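Local coordinates for probable transcriptional regulator (Pseudomonas aeruginosa, PDB 2ESN), which probably regulates transcription as a LysR-family protein, joining a DNA-binding helix-turn-helix domain to a domain of the substrate-binding type, at residues 93-96 with 97-100; 108-111 with 112-116; 143-147 with 148-152; 295-298 with 299-303. One frame throughout, in Å; residues are numbered along the deposited sequence.

Contact 1: residues 93-96 with 97-100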
loop_
_atom_site.group_PDB
_atom_site.type_symbol
_atom_site.label_atom_id
_atom_site.label_comp_id
_atom_site.label_asym_id
_atom_site.label_seq_id
_atom_site.Cartn_x
_atom_site.Cartn_y
_atom_site.Cartn_z
ATOM N N PRO C 93 12.993 -13.362 -27.772
ATOM C CA PRO C 93 12.184 -14.417 -28.443
ATOM C C PRO C 93 12.083 -15.657 -27.533
ATOM O O PRO C 93 13.091 -16.054 -26.937
ATOM C CB PRO C 93 13.007 -14.761 -29.689
ATOM C CG PRO C 93 13.750 -13.476 -30.009
ATOM C CD PRO C 93 14.150 -12.956 -28.598
ATOM N N PHE C 94 10.894 -16.206 -27.358
ATOM C CA PHE C 94 10.781 -17.326 -26.403
ATOM C C PHE C 94 11.191 -18.707 -26.945
ATOM O O PHE C 94 10.514 -19.244 -27.793
ATOM C CB PHE C 94 9.375 -17.382 -25.783
ATOM C CG PHE C 94 9.244 -18.396 -24.693
ATOM C CD1 PHE C 94 9.934 -18.245 -23.497
ATOM C CD2 PHE C 94 8.464 -19.534 -24.880
ATOM C CE1 PHE C 94 9.824 -19.209 -22.503
ATOM C CE2 PHE C 94 8.363 -20.475 -23.899
ATOM C CZ PHE C 94 9.029 -20.334 -22.711
ATOM N N VAL C 95 12.283 -19.293 -26.453
ATOM C CA VAL C 95 12.570 -20.700 -26.825
ATOM C C VAL C 95 12.613 -21.673 -25.646
ATOM O O VAL C 95 13.541 -21.624 -24.813
ATOM C CB VAL C 95 13.783 -20.860 -27.794
ATOM C CG1 VAL C 95 13.750 -19.724 -28.855
ATOM C CG2 VAL C 95 15.118 -20.880 -27.052
ATOM N N PRO C 96 11.596 -22.560 -25.565
ATOM C CA PRO C 96 11.458 -23.429 -24.370
ATOM C C PRO C 96 12.768 -24.110 -23.931
ATOM O O PRO C 96 13.188 -24.024 -22.728
ATOM C CB PRO C 96 10.403 -24.444 -24.790
ATOM C CG PRO C 96 9.639 -23.850 -25.943
ATOM C CD PRO C 96 10.491 -22.747 -26.544
ATOM N N GLY C 97 13.428 -24.745 -24.912
ATOM C CA GLY C 97 14.564 -25.559 -24.658
ATOM C C GLY C 97 15.694 -24.811 -24.086
ATOM O O GLY C 97 16.571 -25.405 -23.463
ATOM N N GLN C 98 15.701 -23.490 -24.280
ATOM C CA GLN C 98 16.856 -22.682 -23.838
ATOM C C GLN C 98 16.499 -21.563 -22.813
ATOM O O GLN C 98 17.369 -21.125 -22.055
ATOM C CB GLN C 98 17.548 -22.056 -25.072
ATOM C CG GLN C 98 17.798 -23.039 -26.245
ATOM C CD GLN C 98 18.864 -24.129 -25.922
ATOM O OE1 GLN C 98 19.757 -23.926 -25.082
ATOM N NE2 GLN C 98 18.774 -25.297 -26.633
ATOM N N SER C 99 15.222 -21.187 -22.765
ATOM C CA SER C 99 14.695 -20.147 -21.852
ATOM C C SER C 99 15.079 -20.334 -20.425
ATOM O O SER C 99 15.215 -21.473 -19.927
ATOM C CB SER C 99 13.162 -20.055 -21.912
ATOM O OG SER C 99 12.657 -19.083 -21.009
ATOM N N GLN C 100 15.243 -19.190 -19.765
ATOM C CA GLN C 100 15.695 -19.139 -18.365
ATOM C C GLN C 100 14.679 -18.382 -17.517
ATOM O O GLN C 100 14.965 -18.012 -16.379
ATOM C CB GLN C 100 17.040 -18.437 -18.220
ATOM C CG GLN C 100 18.199 -19.048 -19.005
ATOM C CD GLN C 100 18.563 -20.442 -18.514
ATOM O OE1 GLN C 100 18.903 -20.581 -17.326
ATOM N NE2 GLN C 100 18.522 -21.394 -19.331
#
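Val95 and Ser99 are the two ends of a tight turn in the loop that leads from helix 68-87 to strand 102-107, the passage between the helix-turn-helix part of this LysR-family protein and its substrate-binding domain. The carbonyl oxygen of Val95 organises the turn by accepting two backbone N-H groups. Ser99 N reaches Val95 O at 2.7 Å, almost in line with the carbonyl bond, while Gln98 N stands well above the carbonyl plane and binds Val95 O at 2.9 Å. The first of these bonds closes an alpha-turn and the second a beta-turn, with Pro96 and Gly97 at the bend, both in helical backbone conformation. Val95 CG2 packs on Gln98 CB at 3.3 Å, the two side chains slanting across each other. Ser99 turns toward the preceding residues, and with its OG anti to the backbone N (chi1 178°) that oxygen comes 3.2 Å from Phe94 CE1; the same OG is hydrogen-bonded to Arg101 N. One residue on, the side chain of Gln100 folds back so that NE2 donates to Gln98 O at 3.0 Å, with an angle of 168° at the hydrogen. The chemistry is thus mainly that of backbone amides: one doubly used acceptor and one side-chain amide help set the shape of a surface loop, and the few apolar touches add to it without making a core.

Contact 2: residues 108-111 with 112-116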
loop_
_atom_site.group_PDB
_atom_site.type_symbol
_atom_site.label_atom_id
_atom_site.label_comp_id
_atom_site.label_asym_id
_atom_site.label_seq_id
_atom_site.Cartn_x
_atom_site.Cartn_y
_atom_site.Cartn_z
ATOM N N THR C 108 -2.631 -22.299 -4.433
ATOM C CA THR C 108 -2.824 -22.788 -3.076
ATOM C C THR C 108 -1.947 -24.054 -2.845
ATOM O O THR C 108 -1.322 -24.521 -3.784
ATOM C CB THR C 108 -4.294 -23.128 -2.832
ATOM O OG1 THR C 108 -4.706 -24.114 -3.771
ATOM C CG2 THR C 108 -5.165 -21.872 -2.965
ATOM N N ASP C 109 -1.931 -24.617 -1.630
ATOM C CA ASP C 109 -1.277 -25.898 -1.469
ATOM C C ASP C 109 -1.957 -26.944 -2.370
ATOM O O ASP C 109 -1.290 -27.730 -2.987
ATOM C CB ASP C 109 -1.175 -26.318 0.007
ATOM C CG ASP C 109 -2.372 -27.105 0.474
ATOM O OD1 ASP C 109 -3.506 -26.676 0.146
ATOM O OD2 ASP C 109 -2.160 -28.163 1.103
ATOM N N TYR C 110 -3.270 -26.924 -2.510
ATOM C CA TYR C 110 -3.899 -27.938 -3.352
ATOM C C TYR C 110 -3.501 -27.839 -4.814
ATOM O O TYR C 110 -3.197 -28.831 -5.425
ATOM C CB TYR C 110 -5.431 -28.013 -3.194
ATOM C CG TYR C 110 -5.987 -29.026 -4.134
ATOM C CD1 TYR C 110 -5.557 -30.319 -4.083
ATOM C CD2 TYR C 110 -6.939 -28.690 -5.087
ATOM C CE1 TYR C 110 -6.021 -31.300 -4.947
ATOM C CE2 TYR C 110 -7.424 -29.670 -5.960
ATOM C CZ TYR C 110 -6.921 -30.965 -5.895
ATOM O OH TYR C 110 -7.312 -31.969 -6.785
ATOM N N THR C 111 -3.502 -26.649 -5.388
ATOM C CA THR C 111 -3.259 -26.504 -6.805
ATOM C C THR C 111 -1.747 -26.670 -7.082
ATOM O O THR C 111 -1.352 -27.159 -8.124
ATOM C CB THR C 111 -3.846 -25.150 -7.374
ATOM O OG1 THR C 111 -3.356 -24.036 -6.608
ATOM C CG2 THR C 111 -5.405 -25.132 -7.400
ATOM N N ALA C 112 -0.905 -26.270 -6.160
ATOM C CA ALA C 112 0.533 -26.574 -6.290
ATOM C C ALA C 112 0.752 -28.100 -6.330
ATOM O O ALA C 112 1.475 -28.635 -7.189
ATOM C CB ALA C 112 1.323 -25.917 -5.129
ATOM N N PHE C 113 0.085 -28.797 -5.412
ATOM C CA PHE C 113 0.125 -30.240 -5.400
ATOM C C PHE C 113 -0.369 -30.873 -6.679
ATOM O O PHE C 113 0.234 -31.881 -7.142
ATOM C CB PHE C 113 -0.667 -30.786 -4.176
ATOM C CG PHE C 113 -1.140 -32.227 -4.341
ATOM C CD1 PHE C 113 -0.322 -33.298 -4.022
ATOM C CD2 PHE C 113 -2.399 -32.499 -4.840
ATOM C CE1 PHE C 113 -0.801 -34.612 -4.169
ATOM C CE2 PHE C 113 -2.850 -33.778 -5.014
ATOM C CZ PHE C 113 -2.055 -34.853 -4.654
ATOM N N ALA C 114 -1.468 -30.364 -7.238
ATOM C CA ALA C 114 -2.103 -31.012 -8.403
ATOM C C ALA C 114 -1.299 -30.768 -9.724
ATOM O O ALA C 114 -1.113 -31.680 -10.546
ATOM C CB ALA C 114 -3.612 -30.638 -8.535
ATOM N N LEU C 115 -0.800 -29.553 -9.869
ATOM C CA LEU C 115 -0.084 -29.099 -11.046
ATOM C C LEU C 115 1.409 -29.409 -11.052
ATOM O O LEU C 115 1.910 -29.901 -12.020
ATOM C CB LEU C 115 -0.237 -27.623 -11.189
ATOM C CG LEU C 115 -0.068 -26.883 -12.564
ATOM C CD1 LEU C 115 0.786 -25.647 -12.494
ATOM C CD2 LEU C 115 -0.004 -27.667 -13.892
ATOM N N LEU C 116 2.131 -29.094 -9.998
ATOM C CA LEU C 116 3.599 -29.121 -10.104
ATOM C C LEU C 116 4.243 -30.482 -10.392
ATOM O O LEU C 116 5.214 -30.520 -11.169
ATOM C CB LEU C 116 4.255 -28.485 -8.869
ATOM C CG LEU C 116 4.124 -26.949 -8.726
ATOM C CD1 LEU C 116 5.047 -26.403 -7.578
ATOM C CD2 LEU C 116 4.465 -26.271 -9.981
#
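Thr111, Ala112 and Tyr110 carry most of this contact, the first turns of helix 109-126. Thr108 stands at the N-cap, and Ala112 N donates to Thr108 O at 3.0 Å, which starts the run of backbone bonds; the methyl of Ala112 rests against the same oxygen, CB to Thr108 O being 3.3 Å. Thr111 works at both ends. Its carbonyl receives Leu115 N, and its hydroxyl, placed between backbone N and carbonyl carbon (chi1 53°), faces back to the start of the helix, where Thr108 N donates to Thr111 OG1 at 2.9 Å in an almost straight bond of 176°. A bond from the N-cap N-H to the side chain three residues on is one half of a capping box, and it satisfies a donor for which the helix has no carbonyl. Tyr110 O takes Ala114 N at 2.9 Å and also lies in the plane of the Phe113 ring, at its edge. The tyrosine ring slants across that of Phe113, CE1 to CD2 at 3.8 Å, and its hydroxyl is bonded to Tyr278 OH. Asp109 points away from the following turn and accepts from the backbone N of Val236 and Leu237. As the helix of the beta-alpha-beta unit between strands 102-107 and 131-136, it packs Tyr110 and Phe113 on helix 254-264, Ala112 and Leu116 on strand 131-136 and Leu115 on strand 168-183, while Phe113 meets Phe241 of the second subunit edge-to-face.

Contact 3: residues 143-147 with 148-152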
loop_
_atom_site.group_PDB
_atom_site.type_symbol
_atom_site.label_atom_id
_atom_site.label_comp_id
_atom_site.label_asym_id
_atom_site.label_seq_id
_atom_site.Cartn_x
_atom_site.Cartn_y
_atom_site.Cartn_z
ATOM N N VAL C 143 -6.990 -9.462 -10.630
ATOM C CA VAL C 143 -6.816 -8.923 -11.997
ATOM C C VAL C 143 -5.715 -7.863 -12.052
ATOM O O VAL C 143 -5.001 -7.739 -13.060
ATOM C CB VAL C 143 -8.167 -8.371 -12.584
ATOM C CG1 VAL C 143 -8.871 -7.443 -11.582
ATOM C CG2 VAL C 143 -7.965 -7.668 -13.940
ATOM N N GLU C 144 -5.583 -7.125 -10.949
ATOM C CA GLU C 144 -4.512 -6.147 -10.751
ATOM C C GLU C 144 -3.117 -6.802 -10.989
ATOM O O GLU C 144 -2.307 -6.308 -11.810
ATOM C CB GLU C 144 -4.600 -5.499 -9.332
ATOM C CG GLU C 144 -6.008 -5.525 -8.622
ATOM C CD GLU C 144 -5.964 -5.130 -7.104
ATOM O OE1 GLU C 144 -4.907 -4.614 -6.634
ATOM O OE2 GLU C 144 -6.989 -5.338 -6.378
ATOM N N ALA C 145 -2.862 -7.927 -10.304
ATOM C CA ALA C 145 -1.531 -8.518 -10.282
ATOM C C ALA C 145 -1.197 -9.157 -11.635
ATOM O O ALA C 145 -0.044 -9.111 -12.122
ATOM C CB ALA C 145 -1.411 -9.506 -9.131
ATOM N N LEU C 146 -2.229 -9.729 -12.236
ATOM C CA LEU C 146 -2.160 -10.285 -13.574
ATOM C C LEU C 146 -1.799 -9.212 -14.643
ATOM O O LEU C 146 -0.831 -9.374 -15.386
ATOM C CB LEU C 146 -3.479 -11.032 -13.918
ATOM C CG LEU C 146 -3.855 -12.247 -13.029
ATOM C CD1 LEU C 146 -5.193 -12.880 -13.420
ATOM C CD2 LEU C 146 -2.739 -13.341 -13.016
ATOM N N ALA C 147 -2.576 -8.120 -14.684
ATOM C CA ALA C 147 -2.348 -6.968 -15.603
ATOM C C ALA C 147 -0.893 -6.505 -15.577
ATOM O O ALA C 147 -0.173 -6.580 -16.597
ATOM C CB ALA C 147 -3.298 -5.820 -15.247
ATOM N N SER C 148 -0.461 -6.089 -14.384
ATOM C CA SER C 148 0.919 -5.720 -14.101
ATOM C C SER C 148 1.926 -6.729 -14.659
ATOM O O SER C 148 3.082 -6.376 -14.959
ATOM C CB SER C 148 1.127 -5.640 -12.570
ATOM O OG SER C 148 -0.125 -5.647 -11.870
ATOM N N GLY C 149 1.491 -7.994 -14.731
ATOM C CA GLY C 149 2.396 -9.124 -14.950
ATOM C C GLY C 149 3.387 -9.337 -13.812
ATOM O O GLY C 149 4.456 -9.928 -14.021
ATOM N N ARG C 150 3.037 -8.872 -12.611
ATOM C CA ARG C 150 3.753 -9.279 -11.370
ATOM C C ARG C 150 3.510 -10.783 -11.123
ATOM O O ARG C 150 4.334 -11.456 -10.503
ATOM C CB ARG C 150 3.229 -8.507 -10.158
ATOM C CG ARG C 150 4.271 -7.959 -9.128
ATOM C CD ARG C 150 3.496 -7.187 -8.020
ATOM N NE ARG C 150 2.164 -6.835 -8.545
ATOM C CZ ARG C 150 1.591 -5.624 -8.550
ATOM N NH1 ARG C 150 0.384 -5.468 -9.110
ATOM N NH2 ARG C 150 2.204 -4.582 -7.977
ATOM N N ILE C 151 2.370 -11.264 -11.610
ATOM C CA ILE C 151 1.982 -12.660 -11.589
ATOM C C ILE C 151 1.565 -12.978 -13.034
ATOM O O ILE C 151 0.747 -12.262 -13.631
ATOM C CB ILE C 151 0.771 -12.858 -10.625
ATOM C CG1 ILE C 151 1.218 -12.891 -9.166
ATOM C CG2 ILE C 151 -0.017 -14.079 -10.925
ATOM C CD1 ILE C 151 0.047 -12.611 -8.150
ATOM N N ASP C 152 2.134 -14.044 -13.578
ATOM C CA ASP C 152 1.815 -14.527 -14.914
ATOM C C ASP C 152 0.450 -15.183 -14.911
ATOM O O ASP C 152 -0.346 -14.943 -15.790
ATOM C CB ASP C 152 2.926 -15.505 -15.408
ATOM C CG ASP C 152 4.308 -14.830 -15.528
ATOM O OD1 ASP C 152 4.496 -14.024 -16.433
ATOM O OD2 ASP C 152 5.223 -15.066 -14.721
#
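Leu146 and Gly149 mark the point where the backbone leaves helix 143-148. Gly149 takes a positive phi of 65°, which reverses the chain, and its N donates to Leu146 O at 2.8 Å from well above the carbonyl plane, a bent bond of 138°. Two residues later Ile151 N returns to Ala145 O at 3.3 Å, also from above that carbonyl's plane, so the carbonyls of Ala145 and Leu146 both receive N-H groups from the chain that follows. The returning backbone lies close enough for the CA-H of Leu146 to point at Ile151 O, with CA and O 3.5 Å apart. Ile151 seals the reversal, and its two branches have separate partners. CG2, held anti to the backbone N, meets Leu146 CD2 at 3.5 Å, where the side chains slant past each other; the longer branch carries CD1 to within 3.6 Å of Ala145 CB. Arg150 bends at chi3 and brings an edge of its guanidinium toward the helix, NH1 lying 3.8 Å from Ala145 CA. Asp152 turns away from the helix to His294, Arg101 and the backbone N of Val104. A positive-phi glycine with bonds back into the last turn and an apolar seal is a Schellman motif, here ending the helix and turning the chain through a short loop into strand 153-157, which pairs in parallel with strand 102-107 of the substrate-binding domain.

Contact 4: residues 295-298 with 299-303; sequences AWMI and GQLKG
Trp296 presents one face of its indole to Gln300, one helical turn further along helix 293-303, and the other to Phe94 and Pro96 of the loop before strand 102-107. On the Gln300 side the contact is a CH-pi interaction: CG of Gln300 sits 3.7 Å from the centroid of the six-membered ring of Trp296, only 16° off the ring normal. A bend at chi2 then lays the amide along the same face, its plane 14° from that of the indole, with Gln300 CD 3.8 Å from Trp296 CE2. On the far face the Phe94 ring is inclined at about 60°. The amide is also held at both polar ends. Gln300 OE1 accepts from Arg122 NH1, and NE2 donates to a water at 3.0 Å, which in turn donates to Trp296 O at 2.7 Å. That carbonyl is used twice, since Gln300 N binds Trp296 O at 2.7 Å nearly in line with it. Elsewhere on the turn, Met297, bent at two successive bonds, places SD 3.9 Å from Leu301 CD1 on the buried side of the helix, while Lys302 runs alongside Ile298 at the surface. The backbone bond from Leu301 N to Met297 O is weak, at 3.3 Å. The chemistry implies that stacking and polar bonds act together: Arg122 and the water hold the two ends of the amide, which is consistent with a fixed rotation that leaves it flat on the indole.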
loop_
_atom_site.group_PDB
_atom_site.type_symbol
_atom_site.label_atom_id
_atom_site.label_comp_id
_atom_site.label_asym_id
_atom_site.label_seq_id
_atom_site.Cartn_x
_atom_site.Cartn_y
_atom_site.Cartn_z
ATOM N N ALA C 295 1.687 -17.901 -23.994
ATOM C CA ALA C 295 1.034 -18.808 -24.950
ATOM C C ALA C 295 1.617 -20.239 -24.831
ATOM O O ALA C 295 0.897 -21.197 -24.869
ATOM C CB ALA C 295 1.190 -18.261 -26.432
ATOM N N TRP C 296 2.932 -20.362 -24.671
ATOM C CA TRP C 296 3.536 -21.703 -24.510
ATOM C C TRP C 296 3.013 -22.406 -23.226
ATOM O O TRP C 296 2.553 -23.588 -23.261
ATOM C CB TRP C 296 5.030 -21.555 -24.508
ATOM C CG TRP C 296 5.785 -22.808 -24.181
ATOM C CD1 TRP C 296 6.100 -23.814 -25.035
ATOM C CD2 TRP C 296 6.355 -23.160 -22.909
ATOM N NE1 TRP C 296 6.829 -24.768 -24.380
ATOM C CE2 TRP C 296 6.964 -24.417 -23.064
ATOM C CE3 TRP C 296 6.357 -22.551 -21.637
ATOM C CZ2 TRP C 296 7.627 -25.070 -22.025
ATOM C CZ3 TRP C 296 7.031 -23.219 -20.568
ATOM C CH2 TRP C 296 7.648 -24.471 -20.787
ATOM N N MET C 297 3.051 -21.667 -22.106
ATOM C CA MET C 297 2.675 -22.242 -20.831
ATOM C C MET C 297 1.216 -22.625 -20.876
ATOM O O MET C 297 0.811 -23.694 -20.364
ATOM C CB MET C 297 3.000 -21.321 -19.661
ATOM C CG MET C 297 2.614 -21.964 -18.277
ATOM S SD MET C 297 3.476 -23.482 -17.853
ATOM C CE MET C 297 4.932 -22.819 -17.401
ATOM N N ILE C 298 0.394 -21.785 -21.513
ATOM C CA ILE C 298 -1.004 -22.152 -21.703
ATOM C C ILE C 298 -1.126 -23.488 -22.466
ATOM O O ILE C 298 -1.848 -24.381 -22.055
ATOM C CB ILE C 298 -1.795 -21.069 -22.421
ATOM C CG1 ILE C 298 -2.085 -19.897 -21.484
ATOM C CG2 ILE C 298 -3.134 -21.608 -22.851
ATOM C CD1 ILE C 298 -2.478 -18.611 -22.237
ATOM N N GLY C 299 -0.402 -23.632 -23.576
ATOM C CA GLY C 299 -0.409 -24.912 -24.301
ATOM C C GLY C 299 0.187 -26.099 -23.527
ATOM O O GLY C 299 -0.221 -27.248 -23.739
ATOM N N GLN C 300 1.160 -25.827 -22.646
ATOM C CA GLN C 300 1.749 -26.882 -21.829
ATOM C C GLN C 300 0.694 -27.611 -21.003
ATOM O O GLN C 300 0.634 -28.844 -21.052
ATOM C CB GLN C 300 2.903 -26.383 -20.942
ATOM C CG GLN C 300 4.179 -26.169 -21.691
ATOM C CD GLN C 300 4.643 -27.414 -22.489
ATOM O OE1 GLN C 300 5.070 -28.408 -21.904
ATOM N NE2 GLN C 300 4.569 -27.343 -23.833
ATOM N N LEU C 301 -0.152 -26.866 -20.276
ATOM C CA LEU C 301 -1.196 -27.491 -19.442
ATOM C C LEU C 301 -2.282 -28.213 -20.257
ATOM O O LEU C 301 -3.009 -29.060 -19.720
ATOM C CB LEU C 301 -1.831 -26.478 -18.521
ATOM C CG LEU C 301 -1.105 -26.226 -17.201
ATOM C CD1 LEU C 301 0.300 -25.766 -17.453
ATOM C CD2 LEU C 301 -1.861 -25.225 -16.284
ATOM N N LYS C 302 -2.339 -27.915 -21.556
ATOM C CA LYS C 302 -3.449 -28.352 -22.379
ATOM C C LYS C 302 -3.551 -29.839 -22.383
ATOM O O LYS C 302 -4.543 -30.371 -21.876
ATOM C CB LYS C 302 -3.467 -27.705 -23.793
ATOM C CG LYS C 302 -4.495 -26.524 -23.819
ATOM C CD LYS C 302 -4.230 -25.380 -24.836
ATOM C CE LYS C 302 -5.267 -24.253 -24.575
ATOM N NZ LYS C 302 -4.948 -22.826 -25.076
ATOM N N GLY C 303 -2.522 -30.531 -22.867
ATOM C CA GLY C 303 -2.597 -31.989 -22.831
ATOM C C GLY C 303 -2.067 -32.633 -21.550
ATOM O O GLY C 303 -2.121 -33.864 -21.424
HETATM O O HOH W 1 3.006 -25.270 -25.312
#

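Overall arrangement
Contact 2 is the buried one of the four, contact 1 lies at the surface, and contacts 3 and 4 are partly buried. Their chemistry follows: contact 1 rests on a turn of backbone amides, contact 3 on a helix end closed by glycine and one isoleucine, contact 2 on a capped helix start with aromatic packing, and contact 4 on a stacked amide. Contact 4 joins two of the others. Its Trp296 meets Phe94 and Pro96 of contact 1, and its Leu301 packs on Leu115 of contact 2, whereas contact 3 touches none of them, its nearest atoms lying about 7 Å from contact 4. Contact 2 reaches the second subunit, while contacts 1 and 4 touch no other chain.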